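Local coordinates for protein Mannose/sialic acid-binding lectin (PDB 3A0C) that is an anti-HIV, mannose-binding plant lectin, here represented by its bulb-type lectin region of beta-prism II fold, at residues Val1-Ser5 with Ser15-Gly19. Residues are numbered along the deposited sequence; the frame is centred on the assembly and turned at random.
Sequences VNSLS and SLEVG
A single backbone hydrogen bond ties the two segments: Glu17 N donates to Val1 O over 3.1 Å at an N-H...O angle of 161°. Leu16 CA, at 3.4 Å from Val1 O, adds a weaker CA-H...O contact to the same oxygen.

The rest is van der Waals packing, much of it of side-chain carbons on backbone. Leu16, its CG anti to the carbonyl carbon (chi1 -54°), lays its methyls along the backbone of 2-4: CD1 sits 3.9 Å from Ser3 N, CD2 3.6 Å from Ser3 O. Leu4 CB meets Leu16 CD2 more loosely, at 4.5 Å, and both leucines also touch Leu10 and Leu87 in the prism interior. Farther along, Asn2 CB comes within 3.3 Å of Glu17 O and packs on Val18 CB at 3.8 Å, while Val18 CG2 faces Asn2 CG.

Asn2 ND2 hydrogen-bonds Leu89 O and Ser3 OG of the second subunit; OD1 takes Asn2 N of that subunit. Strands 3-5 and 15-18 belong to different sheets of the beta-prism II fold, so one backbone hydrogen bond and a seam of aliphatic packing join two sheets of the prism. The seam buries Ser3 N without a partner, whereas the Asn2 amide is shared between strand 86-89 and the dimer interface.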
loop_
_atom_site.group_PDB
_atom_site.type_symbol
_atom_site.label_atom_id
_atom_site.label_comp_id
_atom_site.label_asym_id
_atom_site.label_seq_id
_atom_site.Cartn_x
_atom_site.Cartn_y
_atom_site.Cartn_z
ATOM N N VAL A 1 -6.599 4.900 -6.344
ATOM C CA VAL A 1 -6.088 4.188 -5.140
ATOM C C VAL A 1 -5.540 2.827 -5.570
ATOM O O VAL A 1 -6.159 2.133 -6.371
ATOM C CB VAL A 1 -7.224 3.952 -4.122
ATOM C CG1 VAL A 1 -6.652 3.740 -2.723
ATOM C CG2 VAL A 1 -8.166 5.122 -4.141
ATOM N N ASN A 2 -4.371 2.452 -5.059
ATOM C CA ASN A 2 -3.815 1.157 -5.407
ATOM C C ASN A 2 -3.568 0.338 -4.144
ATOM O O ASN A 2 -2.636 -0.466 -4.082
ATOM C CB ASN A 2 -2.512 1.300 -6.210
ATOM C CG ASN A 2 -1.414 1.952 -5.423
ATOM O OD1 ASN A 2 -1.375 3.170 -5.301
ATOM N ND2 ASN A 2 -0.511 1.146 -4.873
ATOM N N SER A 3 -4.406 0.543 -3.131
ATOM C CA SER A 3 -4.265 -0.202 -1.878
ATOM C C SER A 3 -5.619 -0.484 -1.256
ATOM O O SER A 3 -6.570 0.256 -1.463
ATOM C CB SER A 3 -3.411 0.577 -0.869
ATOM O OG SER A 3 -4.168 1.609 -0.268
ATOM N N LEU A 4 -5.696 -1.573 -0.510
ATOM C CA LEU A 4 -6.916 -1.978 0.183
ATOM C C LEU A 4 -6.453 -2.425 1.567
ATOM O O LEU A 4 -5.742 -3.416 1.692
ATOM C CB LEU A 4 -7.594 -3.164 -0.516
ATOM C CG LEU A 4 -8.849 -3.692 0.198
ATOM C CD1 LEU A 4 -10.012 -2.783 -0.141
ATOM C CD2 LEU A 4 -9.166 -5.135 -0.217
ATOM N N SER A 5 -6.848 -1.705 2.605
ATOM C CA SER A 5 -6.411 -2.065 3.943
ATOM C C SER A 5 -7.467 -2.716 4.828
ATOM O O SER A 5 -8.648 -2.421 4.720
ATOM C CB SER A 5 -5.821 -0.840 4.642
ATOM O OG SER A 5 -6.778 0.193 4.741
ATOM N N SER A 15 -12.020 -1.830 -8.131
ATOM C CA SER A 15 -10.655 -2.183 -8.488
ATOM C C SER A 15 -9.617 -1.209 -7.962
ATOM O O SER A 15 -9.947 -0.093 -7.547
ATOM C CB SER A 15 -10.525 -2.225 -10.001
ATOM O OG SER A 15 -10.749 -0.939 -10.532
ATOM N N LEU A 16 -8.362 -1.648 -7.975
ATOM C CA LEU A 16 -7.228 -0.819 -7.554
ATOM C C LEU A 16 -6.511 -0.554 -8.866
ATOM O O LEU A 16 -6.576 -1.374 -9.781
ATOM C CB LEU A 16 -6.291 -1.583 -6.616
ATOM C CG LEU A 16 -6.869 -2.233 -5.358
ATOM C CD1 LEU A 16 -5.722 -2.832 -4.567
ATOM C CD2 LEU A 16 -7.617 -1.223 -4.523
ATOM N N GLU A 17 -5.830 0.574 -8.980
ATOM C CA GLU A 17 -5.151 0.862 -10.227
ATOM C C GLU A 17 -3.872 1.595 -9.943
ATOM O O GLU A 17 -3.825 2.434 -9.046
ATOM C CB GLU A 17 -6.035 1.732 -11.106
ATOM C CG GLU A 17 -7.475 1.279 -11.146
ATOM C CD GLU A 17 -8.439 2.445 -11.243
ATOM O OE1 GLU A 17 -8.235 3.304 -12.128
ATOM O OE2 GLU A 17 -9.398 2.497 -10.436
ATOM N N VAL A 18 -2.838 1.282 -10.713
ATOM C CA VAL A 18 -1.539 1.924 -10.552
ATOM C C VAL A 18 -0.856 1.935 -11.918
ATOM O O VAL A 18 -1.162 1.106 -12.775
ATOM C CB VAL A 18 -0.648 1.166 -9.501
ATOM C CG1 VAL A 18 -0.132 -0.128 -10.087
ATOM C CG2 VAL A 18 0.500 2.050 -9.038
ATOM N N GLY A 19 0.050 2.888 -12.118
ATOM C CA GLY A 19 0.765 2.980 -13.377
ATOM C C GLY A 19 1.801 1.878 -13.503
ATOM O O GLY A 19 2.231 1.306 -12.490
#